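Local coordinates for probable LacI-family transcriptional regulator (Corynebacterium glutamicum ATCC 13032, PDB 3BIL), which is probably a DNA-binding transcription factor of the LacI family, inferred to recognise cis-regulatory DNA, although its specific function has not been established, at residues A[187-192]-A[244-249]; A[225-230]-A[252-257]; A[173-178]-A[325-330]. One frame throughout, in Å; residues are numbered along the deposited sequence.

Contact 1: A[187-192]-A[244-249]; sequences IGYLSG and TLFAGD
Tyr189 and Phe246 sit opposite each other on neighbouring parallel strands, 187-190 and 244-247, with 4.6 Å between the CA of Tyr189 and the CA of Phe246. Followed outward, the tyrosine first meets backbone: its CB and CG pass the carbonyl oxygen Phe246 O, and its CD1 comes within 3.4 Å of that oxygen. At CD1 the ring also reaches the phenyl group, 3.5 Å from Phe246 CD2. CE1 continues along the CD2 and CE2 side of the phenylalanine, and CZ and OH run on to the turn, OH ending 3.7 Å from Gly248 CA. CG is anti to the backbone N in both residues (chi1 174° in Tyr189). The rings form an offset edge-to-face pair, planes at 62°, with the tyrosine edge toward the phenylalanine face. Behind it, Ile187 CG2 packs 3.7 Å from Phe246 CB, the two side chains lying side by side. The backbones are joined by a parallel ladder: Gly188 N to Thr244 O at 2.7 Å, Phe246 N to Gly188 O at 2.9 Å, and Leu190 N to Phe246 O at 2.7 Å. A bent, weak bond from Gly248 N to Leu190 O follows. Helices 169-181 and 197-212 cover the Ile187, Tyr189 and Phe246 face, and Phe206 stacks on the tyrosine. Past the strand, Gly248 O is bonded to Arg202, which also forms a long, weak ion pair with Asp249; its positive charge may offset these two neighbouring acceptors. The chemistry implies a division of labour: directional backbone bonds satisfy buried polar atoms and fix register, while aromatic and aliphatic side chains pack against helices 169-181 and 197-212.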
ATOM      1  N   ILE A 187      -4.623 -27.939   7.121  1.00 24.39           N
ATOM      2  CA  ILE A 187      -4.567 -26.617   6.602  1.00 26.69           C
ATOM      3  C   ILE A 187      -5.759 -25.812   7.125  1.00 31.88           C
ATOM      4  O   ILE A 187      -6.911 -26.247   7.027  1.00 35.44           O
ATOM      5  CB  ILE A 187      -4.575 -26.641   5.047  1.00 29.42           C
ATOM      6  CG1 ILE A 187      -3.439 -27.527   4.518  1.00 30.43           C
ATOM      7  CG2 ILE A 187      -4.498 -25.180   4.444  1.00 29.24           C
ATOM      8  CD1 ILE A 187      -3.556 -27.926   3.041  1.00 25.34           C
ATOM      9  N   GLY A 188      -5.475 -24.633   7.682  1.00 31.40           N
ATOM     10  CA  GLY A 188      -6.488 -23.658   7.998  1.00 25.76           C
ATOM     11  C   GLY A 188      -6.558 -22.659   6.867  1.00 24.85           C
ATOM     12  O   GLY A 188      -5.725 -21.773   6.759  1.00 29.51           O
ATOM     13  N   TYR A 189      -7.555 -22.780   6.016  1.00 23.39           N
ATOM     14  CA  TYR A 189      -7.687 -21.839   4.927  1.00 24.22           C
ATOM     15  C   TYR A 189      -8.539 -20.693   5.404  1.00 31.43           C
ATOM     16  O   TYR A 189      -9.610 -20.869   5.993  1.00 35.01           O
ATOM     17  CB  TYR A 189      -8.274 -22.484   3.680  1.00 20.46           C
ATOM     18  CG  TYR A 189      -8.578 -21.504   2.537  1.00 22.52           C
ATOM     19  CD1 TYR A 189      -7.592 -21.156   1.615  1.00 19.18           C
ATOM     20  CD2 TYR A 189      -9.860 -20.952   2.365  1.00 20.24           C
ATOM     21  CE1 TYR A 189      -7.848 -20.292   0.599  1.00 21.45           C
ATOM     22  CE2 TYR A 189     -10.122 -20.054   1.325  1.00 15.20           C
ATOM     23  CZ  TYR A 189      -9.101 -19.730   0.466  1.00 18.31           C
ATOM     24  OH  TYR A 189      -9.300 -18.878  -0.568  1.00 22.96           O
ATOM     25  N   LEU A 190      -8.037 -19.501   5.160  1.00 35.24           N
ATOM     26  CA  LEU A 190      -8.650 -18.325   5.684  1.00 35.66           C
ATOM     27  C   LEU A 190      -9.274 -17.605   4.506  1.00 34.13           C
ATOM     28  O   LEU A 190      -8.610 -16.913   3.744  1.00 39.72           O
ATOM     29  CB  LEU A 190      -7.611 -17.511   6.477  1.00 35.75           C
ATOM     30  CG  LEU A 190      -8.071 -16.262   7.222  1.00 40.48           C
ATOM     31  CD1 LEU A 190      -8.822 -16.680   8.452  1.00 44.44           C
ATOM     32  CD2 LEU A 190      -6.918 -15.347   7.612  1.00 38.83           C
ATOM     33  N   SER A 191     -10.567 -17.826   4.348  1.00 35.30           N
ATOM     34  CA  SER A 191     -11.370 -17.270   3.257  1.00 39.95           C
ATOM     35  C   SER A 191     -11.466 -15.759   3.240  1.00 43.88           C
ATOM     36  O   SER A 191     -11.133 -15.061   4.222  1.00 49.47           O
ATOM     37  CB  SER A 191     -12.784 -17.854   3.350  1.00 43.73           C
ATOM     38  OG  SER A 191     -13.653 -17.329   2.386  1.00 44.44           O
ATOM     39  N   GLY A 192     -11.913 -15.264   2.098  1.00 44.86           N
ATOM     40  CA  GLY A 192     -12.322 -13.883   1.954  1.00 50.35           C
ATOM     41  C   GLY A 192     -13.836 -13.760   1.846  1.00 52.73           C
ATOM     42  O   GLY A 192     -14.557 -14.772   1.799  1.00 49.63           O
ATOM     43  N   THR A 244      -0.978 -25.144   9.164  1.00 26.60           N
ATOM     44  CA  THR A 244      -0.712 -24.289   8.033  1.00 21.13           C
ATOM     45  C   THR A 244      -1.813 -23.243   7.939  1.00 25.52           C
ATOM     46  O   THR A 244      -2.998 -23.541   8.133  1.00 23.99           O
ATOM     47  CB  THR A 244      -0.598 -25.097   6.700  1.00 22.78           C
ATOM     48  OG1 THR A 244       0.661 -25.797   6.669  1.00 21.50           O
ATOM     49  CG2 THR A 244      -0.631 -24.178   5.442  1.00 20.29           C
ATOM     50  N   LEU A 245      -1.431 -22.000   7.662  1.00 22.35           N
ATOM     51  CA  LEU A 245      -2.434 -20.984   7.486  1.00 24.43           C
ATOM     52  C   LEU A 245      -2.338 -20.527   6.042  1.00 24.57           C
ATOM     53  O   LEU A 245      -1.260 -20.202   5.551  1.00 28.39           O
ATOM     54  CB  LEU A 245      -2.270 -19.859   8.516  1.00 24.69           C
ATOM     55  CG  LEU A 245      -2.445 -20.344   9.983  1.00 27.45           C
ATOM     56  CD1 LEU A 245      -1.925 -19.321  11.063  1.00 27.55           C
ATOM     57  CD2 LEU A 245      -3.904 -20.760  10.269  1.00 20.70           C
ATOM     58  N   PHE A 246      -3.465 -20.530   5.354  1.00 19.37           N
ATOM     59  CA  PHE A 246      -3.461 -20.365   3.938  1.00 20.51           C
ATOM     60  C   PHE A 246      -4.472 -19.243   3.727  1.00 19.32           C
ATOM     61  O   PHE A 246      -5.674 -19.426   3.765  1.00 24.05           O
ATOM     62  CB  PHE A 246      -3.795 -21.731   3.266  1.00 18.68           C
ATOM     63  CG  PHE A 246      -3.784 -21.738   1.728  1.00 18.35           C
ATOM     64  CD1 PHE A 246      -3.428 -22.895   1.050  1.00 20.13           C
ATOM     65  CD2 PHE A 246      -4.193 -20.654   0.986  1.00 17.99           C
ATOM     66  CE1 PHE A 246      -3.453 -22.958  -0.301  1.00 18.05           C
ATOM     67  CE2 PHE A 246      -4.237 -20.706  -0.358  1.00 18.85           C
ATOM     68  CZ  PHE A 246      -3.870 -21.855  -1.022  1.00 20.16           C
ATOM     69  N   ALA A 247      -3.966 -18.040   3.562  1.00 21.96           N
ATOM     70  CA  ALA A 247      -4.832 -16.885   3.427  1.00 21.93           C
ATOM     71  C   ALA A 247      -5.290 -16.838   2.021  1.00 23.21           C
ATOM     72  O   ALA A 247      -4.569 -17.273   1.139  1.00 28.83           O
ATOM     73  CB  ALA A 247      -4.031 -15.664   3.707  1.00 21.55           C
ATOM     74  N   GLY A 248      -6.443 -16.249   1.779  1.00 26.50           N
ATOM     75  CA  GLY A 248      -6.956 -16.125   0.419  1.00 21.43           C
ATOM     76  C   GLY A 248      -6.999 -14.696  -0.054  1.00 28.33           C
ATOM     77  O   GLY A 248      -7.590 -14.442  -1.096  1.00 27.57           O
ATOM     78  N   ASP A 249      -6.393 -13.769   0.719  1.00 33.56           N
ATOM     79  CA  ASP A 249      -6.305 -12.317   0.378  1.00 36.09           C
ATOM     80  C   ASP A 249      -5.032 -11.642   0.845  1.00 35.12           C
ATOM     81  O   ASP A 249      -4.402 -12.113   1.785  1.00 32.96           O
ATOM     82  CB  ASP A 249      -7.471 -11.546   1.018  1.00 43.29           C
ATOM     83  CG  ASP A 249      -8.637 -11.458   0.101  1.00 47.21           C
ATOM     84  OD1 ASP A 249      -8.404 -11.709  -1.097  1.00 47.12           O
ATOM     85  OD2 ASP A 249      -9.775 -11.171   0.545  1.00 52.35           O
TER

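Contact 2: A[225-230]-A[252-257]; sequences YEQSVG and MTIGVI
Met252 reaches across from helix 250-262 to lay its terminal methyl on the backbone of Gly230, near the start of helix 227-239. Its chain is bent at both chi2 and chi3, and the last torsion (chi3 73°) turns Met252 CE to a position 3.3 Å from Gly230 CA. Met252 SD follows at 3.8 Å from the same Gly230 CA, and Met252 CE also lies 3.6 Å from Glu226 O, just before the helix. Beside the methionine the helices approach through two glycines: the CA of Gly230 and the CA of Gly255 are 4.2 Å apart, and Gly230 C is 3.7 Å from Gly255 CA. With no side chain on either residue, main chain packs directly on main chain, and this is the close, buried half of the contact. The other half is more open. Gln227, with CG anti to the backbone N (chi1 179°) and an extended chain, crosses Ile254 at about a right angle, and its amide lies against one methyl, with NE2 at 3.6 Å from Ile254 CG2. That is packing only; the polar end is engaged by Glu258, which accepts a hydrogen bond from NE2. Glu226 beyond it is exposed and poorly ordered. The second subunit closes part of this side, where its Pro280 packs on Gln227 and its Leu284 on Ile254. Because the two segments share no hydrogen bond, what joins them directly is van der Waals packing. The glycines permit the close CA approach and the bent Met252 chain packs tightly on Gly230, while the amide stays available for its bond to Glu258 near the dimer partner.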
ATOM      1  N   TYR A 225     -13.302  -8.408   5.670  1.00 58.69           N
ATOM      2  CA  TYR A 225     -12.649  -7.183   5.190  1.00 61.15           C
ATOM      3  C   TYR A 225     -11.487  -6.646   6.055  1.00 62.83           C
ATOM      4  O   TYR A 225     -10.405  -6.377   5.527  1.00 62.85           O
ATOM      5  CB  TYR A 225     -13.712  -6.113   4.873  1.00 59.85           C
ATOM      6  CG  TYR A 225     -14.638  -6.507   3.723  1.00 58.73           C
ATOM      7  CD1 TYR A 225     -14.268  -6.268   2.393  1.00 57.63           C
ATOM      8  CD2 TYR A 225     -15.876  -7.130   3.964  1.00 57.46           C
ATOM      9  CE1 TYR A 225     -15.109  -6.632   1.320  1.00 58.12           C
ATOM     10  CE2 TYR A 225     -16.736  -7.500   2.898  1.00 56.20           C
ATOM     11  CZ  TYR A 225     -16.339  -7.244   1.576  1.00 59.36           C
ATOM     12  OH  TYR A 225     -17.149  -7.596   0.505  1.00 58.59           O
ATOM     13  N   GLU A 226     -11.708  -6.530   7.371  1.00 64.64           N
ATOM     14  CA  GLU A 226     -10.698  -6.021   8.321  1.00 65.20           C
ATOM     15  C   GLU A 226      -9.520  -6.954   8.542  1.00 63.70           C
ATOM     16  O   GLU A 226      -9.644  -8.181   8.509  1.00 66.03           O
ATOM     17  CB  GLU A 226     -11.310  -5.709   9.703  1.00 69.24           C
ATOM     18  CG  GLU A 226     -12.192  -4.458   9.764  1.00 73.31           C
ATOM     19  CD  GLU A 226     -13.490  -4.601   8.964  1.00 77.23           C
ATOM     20  OE1 GLU A 226     -13.947  -5.754   8.733  1.00 77.68           O
ATOM     21  OE2 GLU A 226     -14.057  -3.555   8.556  1.00 80.75           O
ATOM     22  N   GLN A 227      -8.374  -6.338   8.784  1.00 59.73           N
ATOM     23  CA  GLN A 227      -7.216  -7.027   9.266  1.00 57.92           C
ATOM     24  C   GLN A 227      -7.615  -7.785  10.527  1.00 56.11           C
ATOM     25  O   GLN A 227      -7.149  -8.898  10.747  1.00 55.87           O
ATOM     26  CB  GLN A 227      -6.103  -6.015   9.547  1.00 57.83           C
ATOM     27  CG  GLN A 227      -4.809  -6.616  10.088  1.00 58.41           C
ATOM     28  CD  GLN A 227      -3.726  -5.573  10.270  1.00 59.35           C
ATOM     29  OE1 GLN A 227      -3.753  -4.511   9.644  1.00 61.26           O
ATOM     30  NE2 GLN A 227      -2.767  -5.866  11.137  1.00 59.33           N
ATOM     31  N   SER A 228      -8.502  -7.187  11.330  1.00 57.75           N
ATOM     32  CA  SER A 228      -8.971  -7.795  12.586  1.00 54.00           C
ATOM     33  C   SER A 228      -9.654  -9.145  12.337  1.00 48.41           C
ATOM     34  O   SER A 228      -9.410 -10.136  13.048  1.00 42.36           O
ATOM     35  CB  SER A 228      -9.926  -6.858  13.329  1.00 55.16           C
ATOM     36  OG  SER A 228      -9.613  -6.874  14.721  1.00 57.38           O
ATOM     37  N   VAL A 229     -10.494  -9.177  11.312  1.00 40.55           N
ATOM     38  CA  VAL A 229     -11.192 -10.394  10.946  1.00 42.03           C
ATOM     39  C   VAL A 229     -10.252 -11.599  10.622  1.00 41.86           C
ATOM     40  O   VAL A 229     -10.541 -12.741  10.994  1.00 38.15           O
ATOM     41  CB  VAL A 229     -12.151 -10.097   9.820  1.00 46.23           C
ATOM     42  CG1 VAL A 229     -12.757 -11.390   9.239  1.00 46.12           C
ATOM     43  CG2 VAL A 229     -13.244  -9.094  10.327  1.00 46.00           C
ATOM     44  N   GLY A 230      -9.117 -11.322   9.979  1.00 39.49           N
ATOM     45  CA  GLY A 230      -8.132 -12.344   9.639  1.00 32.48           C
ATOM     46  C   GLY A 230      -7.311 -12.747  10.833  1.00 35.06           C
ATOM     47  O   GLY A 230      -7.023 -13.927  11.037  1.00 38.85           O
ATOM     48  N   MET A 252      -6.212 -10.874   4.467  1.00 31.98           N
ATOM     49  CA  MET A 252      -6.161 -12.086   5.249  1.00 26.42           C
ATOM     50  C   MET A 252      -4.671 -12.476   5.542  1.00 30.18           C
ATOM     51  O   MET A 252      -4.334 -12.933   6.652  1.00 32.27           O
ATOM     52  CB  MET A 252      -7.033 -13.195   4.602  1.00 32.21           C
ATOM     53  CG  MET A 252      -8.622 -12.916   4.499  1.00 30.21           C
ATOM     54  SD  MET A 252      -9.532 -12.761   6.093  1.00 31.30           S
ATOM     55  CE  MET A 252      -8.986 -11.178   6.627  1.00 29.65           C
ATOM     56  N   THR A 253      -3.760 -12.209   4.595  1.00 27.57           N
ATOM     57  CA  THR A 253      -2.341 -12.572   4.768  1.00 27.45           C
ATOM     58  C   THR A 253      -1.666 -11.805   5.867  1.00 30.53           C
ATOM     59  O   THR A 253      -0.796 -12.363   6.563  1.00 34.17           O
ATOM     60  CB  THR A 253      -1.494 -12.357   3.481  1.00 27.84           C
ATOM     61  OG1 THR A 253      -2.054 -13.138   2.418  1.00 29.79           O
ATOM     62  CG2 THR A 253      -0.044 -12.809   3.721  1.00 25.57           C
ATOM     63  N   ILE A 254      -2.017 -10.514   5.983  1.00 28.09           N
ATOM     64  CA  ILE A 254      -1.636  -9.722   7.158  1.00 31.32           C
ATOM     65  C   ILE A 254      -2.126 -10.302   8.497  1.00 27.44           C
ATOM     66  O   ILE A 254      -1.302 -10.499   9.402  1.00 27.40           O
ATOM     67  CB  ILE A 254      -1.937  -8.194   7.037  1.00 34.08           C
ATOM     68  CG1 ILE A 254      -1.184  -7.631   5.854  1.00 34.45           C
ATOM     69  CG2 ILE A 254      -1.392  -7.455   8.263  1.00 32.37           C
ATOM     70  CD1 ILE A 254      -1.878  -6.419   5.197  1.00 45.14           C
ATOM     71  N   GLY A 255      -3.431 -10.607   8.600  1.00 30.92           N
ATOM     72  CA  GLY A 255      -4.054 -11.252   9.808  1.00 25.90           C
ATOM     73  C   GLY A 255      -3.338 -12.550  10.184  1.00 29.20           C
ATOM     74  O   GLY A 255      -3.110 -12.857  11.379  1.00 27.90           O
ATOM     75  N   VAL A 256      -2.935 -13.313   9.174  1.00 26.11           N
ATOM     76  CA  VAL A 256      -2.133 -14.526   9.431  1.00 26.17           C
ATOM     77  C   VAL A 256      -0.771 -14.220  10.060  1.00 31.76           C
ATOM     78  O   VAL A 256      -0.349 -14.928  11.009  1.00 29.19           O
ATOM     79  CB  VAL A 256      -1.936 -15.383   8.140  1.00 24.31           C
ATOM     80  CG1 VAL A 256      -0.867 -16.413   8.351  1.00 21.06           C
ATOM     81  CG2 VAL A 256      -3.239 -16.016   7.745  1.00 18.52           C
ATOM     82  N   ILE A 257      -0.074 -13.187   9.528  1.00 33.65           N
ATOM     83  CA  ILE A 257       1.213 -12.744  10.110  1.00 28.61           C
ATOM     84  C   ILE A 257       0.991 -12.223  11.533  1.00 30.54           C
ATOM     85  O   ILE A 257       1.653 -12.661  12.500  1.00 32.10           O
ATOM     86  CB  ILE A 257       1.955 -11.694   9.230  1.00 29.10           C
ATOM     87  CG1 ILE A 257       2.402 -12.328   7.905  1.00 27.26           C
ATOM     88  CG2 ILE A 257       3.182 -11.202   9.934  1.00 22.03           C
ATOM     89  CD1 ILE A 257       2.702 -11.333   6.742  1.00 24.82           C
TER

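Contact 3: A[173-178]-A[325-330]; sequences AAAVEL and TALIHR
The imidazole of His329 has Leu178 over one of its faces, with CD2 centred 3.7 Å from the ring centroid and 14° off the ring normal, the geometry of a CH-pi contact. The second methyl of the leucine also touches the ring, Leu178 CD1 lying 3.6 Å from His329 CE1. The histidine was deposited in two conformers and this description applies to one of them, so this CH-pi contact is doubtful. The other contact is made by Leu327 on strand 322-328, which projects toward helix 169-181. Its CG is anti to the backbone N (chi1 -175°). The two methyls of its isobutyl group divide the work against one side of the helix. Leu327 CD1 meets Ala175 CB at 3.8 Å. Leu327 CD2 takes the other neighbours, 4.0 Å from Ala174 CB and 3.8 Å from Leu178 CD2. The small alanines let the helix lie close, Ala175 CA being 6.6 Å from Leu327 CA, while Leu178 one turn on from Ala174 supplies the bulk. Apart from the imidazole, the touching side chains are aliphatic, and the contact lies at the protein surface. Away from the helix, the strand is bonded through its backbone to strand 291-293, Ala326 pairing with Asp293 and Ile328 with Val291, and Leu327 also touches Ile292. The segments' axes pass 8.3 Å apart at 46°, showing a helix laid obliquely over a strand rather than aligned with it. This is helix-on-sheet packing of the three-layer alpha/beta subdomain found in periplasmic-binding-protein-like folds, here joining the helix to strand 322-328, antiparallel to 291-293 and parallel to 163-167.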
ATOM      1  N   ALA A 173      -4.106 -25.002  -6.534  1.00 16.22           N
ATOM      2  CA  ALA A 173      -3.750 -26.429  -6.707  1.00 15.66           C
ATOM      3  C   ALA A 173      -2.289 -26.698  -6.409  1.00 22.46           C
ATOM      4  O   ALA A 173      -1.980 -27.676  -5.723  1.00 24.69           O
ATOM      5  CB  ALA A 173      -4.073 -26.880  -8.068  1.00 22.22           C
ATOM      6  N   ALA A 174      -1.366 -25.828  -6.859  1.00 25.77           N
ATOM      7  CA  ALA A 174       0.045 -26.084  -6.527  1.00 21.02           C
ATOM      8  C   ALA A 174       0.405 -25.865  -5.087  1.00 19.62           C
ATOM      9  O   ALA A 174       1.223 -26.628  -4.496  1.00 23.79           O
ATOM     10  CB  ALA A 174       0.960 -25.314  -7.414  1.00 24.08           C
ATOM     11  N   ALA A 175      -0.173 -24.830  -4.490  1.00 21.85           N
ATOM     12  CA  ALA A 175       0.025 -24.652  -3.053  1.00 18.89           C
ATOM     13  C   ALA A 175      -0.511 -25.846  -2.282  1.00 19.26           C
ATOM     14  O   ALA A 175       0.187 -26.357  -1.402  1.00 19.97           O
ATOM     15  CB  ALA A 175      -0.588 -23.389  -2.567  1.00 23.27           C
ATOM     16  N   VAL A 176      -1.724 -26.330  -2.602  1.00 21.33           N
ATOM     17  CA  VAL A 176      -2.255 -27.526  -1.881  1.00 21.43           C
ATOM     18  C   VAL A 176      -1.362 -28.753  -2.070  1.00 22.54           C
ATOM     19  O   VAL A 176      -0.972 -29.396  -1.076  1.00 24.51           O
ATOM     20  CB  VAL A 176      -3.726 -27.840  -2.224  1.00 27.17           C
ATOM     21  CG1 VAL A 176      -4.141 -29.195  -1.683  1.00 19.70           C
ATOM     22  CG2 VAL A 176      -4.666 -26.739  -1.656  1.00 26.47           C
ATOM     23  N   GLU A 177      -0.997 -29.035  -3.333  1.00 24.90           N
ATOM     24  CA  GLU A 177      -0.053 -30.108  -3.683  1.00 31.64           C
ATOM     25  C   GLU A 177       1.184 -30.066  -2.818  1.00 30.42           C
ATOM     26  O   GLU A 177       1.528 -31.057  -2.188  1.00 34.71           O
ATOM     27  CB  GLU A 177       0.316 -30.095  -5.177  1.00 40.39           C
ATOM     28  CG  GLU A 177      -0.368 -31.192  -6.017  1.00 48.80           C
ATOM     29  CD  GLU A 177      -0.144 -32.617  -5.442  1.00 58.83           C
ATOM     30  OE1 GLU A 177       1.033 -33.075  -5.393  1.00 62.29           O
ATOM     31  OE2 GLU A 177      -1.144 -33.278  -5.034  1.00 56.83           O
ATOM     32  N   LEU A 178       1.808 -28.893  -2.755  1.00 29.87           N
ATOM     33  CA  LEU A 178       2.984 -28.651  -1.939  1.00 27.77           C
ATOM     34  C   LEU A 178       2.755 -28.863  -0.462  1.00 30.21           C
ATOM     35  O   LEU A 178       3.627 -29.428   0.217  1.00 31.36           O
ATOM     36  CB  LEU A 178       3.501 -27.230  -2.204  1.00 29.35           C
ATOM     37  CG  LEU A 178       4.870 -26.801  -1.662  1.00 31.34           C
ATOM     38  CD1 LEU A 178       5.975 -27.690  -2.191  1.00 34.26           C
ATOM     39  CD2 LEU A 178       5.161 -25.366  -2.031  1.00 36.17           C
ATOM     40  N   THR A 325      -2.696 -17.918 -12.452  1.00 31.95           N
ATOM     41  CA  THR A 325      -2.161 -17.519 -11.184  1.00 28.89           C
ATOM     42  C   THR A 325      -0.968 -18.441 -10.920  1.00 28.76           C
ATOM     43  O   THR A 325      -0.930 -19.549 -11.469  1.00 26.54           O
ATOM     44  CB  THR A 325      -3.266 -17.706 -10.170  1.00 31.66           C
ATOM     45  OG1 THR A 325      -3.409 -16.513  -9.400  1.00 36.67           O
ATOM     46  CG2 THR A 325      -3.044 -18.911  -9.287  1.00 30.33           C
ATOM     47  N   ALA A 326       0.029 -17.995 -10.144  1.00 23.53           N
ATOM     48  CA  ALA A 326       1.221 -18.827  -9.985  1.00 23.71           C
ATOM     49  C   ALA A 326       1.726 -18.903  -8.556  1.00 23.41           C
ATOM     50  O   ALA A 326       1.537 -17.971  -7.794  1.00 30.03           O
ATOM     51  CB  ALA A 326       2.323 -18.358 -10.952  1.00 18.55           C
ATOM     52  N   LEU A 327       2.339 -20.018  -8.186  1.00 23.16           N
ATOM     53  CA  LEU A 327       2.971 -20.180  -6.868  1.00 20.53           C
ATOM     54  C   LEU A 327       4.483 -19.803  -6.873  1.00 24.55           C
ATOM     55  O   LEU A 327       5.285 -20.469  -7.518  1.00 26.84           O
ATOM     56  CB  LEU A 327       2.810 -21.623  -6.397  1.00 18.74           C
ATOM     57  CG  LEU A 327       3.311 -21.933  -4.992  1.00 23.10           C
ATOM     58  CD1 LEU A 327       2.351 -21.362  -3.951  1.00 26.62           C
ATOM     59  CD2 LEU A 327       3.374 -23.436  -4.805  1.00 27.34           C
ATOM     60  N   ILE A 328       4.850 -18.746  -6.138  1.00 19.87           N
ATOM     61  CA  ILE A 328       6.211 -18.374  -5.877  1.00 20.23           C
ATOM     62  C   ILE A 328       6.685 -19.161  -4.635  1.00 21.20           C
ATOM     63  O   ILE A 328       6.287 -18.865  -3.512  1.00 33.10           O
ATOM     64  CB  ILE A 328       6.318 -16.831  -5.624  1.00 23.38           C
ATOM     65  CG1 ILE A 328       5.472 -16.017  -6.608  1.00 28.37           C
ATOM     66  CG2 ILE A 328       7.763 -16.336  -5.642  1.00 28.59           C
ATOM     67  CD1 ILE A 328       5.711 -16.262  -8.084  1.00 27.02           C
ATOM     68  N   HIS A 329       7.528 -20.150  -4.839  1.00 20.74           N
ATOM     69  CA  HIS A 329       8.029 -20.964  -3.737  0.50 25.48           C
ATOM     70  C   HIS A 329       9.149 -20.227  -3.020  1.00 27.35           C
ATOM     71  O   HIS A 329      10.188 -19.898  -3.609  1.00 33.05           O
ATOM     72  CB  HIS A 329       8.496 -22.349  -4.230  0.50 28.60           C
ATOM     73  CG  HIS A 329       8.599 -23.386  -3.147  0.50 32.40           C
ATOM     74  ND1 HIS A 329       8.673 -24.737  -3.417  0.50 31.86           N
ATOM     75  CD2 HIS A 329       8.659 -23.268  -1.798  0.50 31.46           C
ATOM     76  CE1 HIS A 329       8.771 -25.402  -2.284  0.50 32.77           C
ATOM     77  NE2 HIS A 329       8.767 -24.535  -1.287  0.50 31.29           N
ATOM     78  N   ARG A 330       8.901 -19.938  -1.743  1.00 27.62           N
ATOM     79  CA  ARG A 330       9.907 -19.303  -0.914  1.00 24.08           C
ATOM     80  C   ARG A 330      10.223 -20.204   0.263  1.00 28.93           C
ATOM     81  O   ARG A 330      10.503 -21.381   0.038  1.00 28.22           O
ATOM     82  CB  ARG A 330       9.493 -17.940  -0.492  1.00 24.98           C
ATOM     83  CG  ARG A 330       9.197 -17.033  -1.670  1.00 26.52           C
ATOM     84  CD  ARG A 330       9.517 -15.591  -1.249  1.00 23.47           C
ATOM     85  NE  ARG A 330       9.159 -14.640  -2.289  1.00 18.51           N
ATOM     86  CZ  ARG A 330       8.104 -13.858  -2.282  1.00 19.41           C
ATOM     87  NH1 ARG A 330       7.268 -13.853  -1.251  1.00 27.84           N
ATOM     88  NH2 ARG A 330       7.903 -13.047  -3.303  1.00 21.95           N
TER

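Overall arrangement
Between centres, contacts 1 and 2 are about 10 Å apart, contacts 1 and 3 about 13 Å, and contacts 2 and 3 about 21 Å. Strands 187-190 and 244-247 of contact 1 are in the middle, and helices 227-239 and 250-262 of contact 2 cover one face. Contact 3 spans helix layer and sheet: helix 169-181 covers the other face, while strand 322-328 belongs to the same mixed sheet as contact 1. Ala175 touches Phe246, and Leu190 touches Met252 on the opposite side. Along the chain, contacts 1 and 2 alternate, both nested within the loop closed by 173-178 with 325-330. Together they trace an alpha/beta/alpha sandwich, whose contact 2 layer also meets the second subunit.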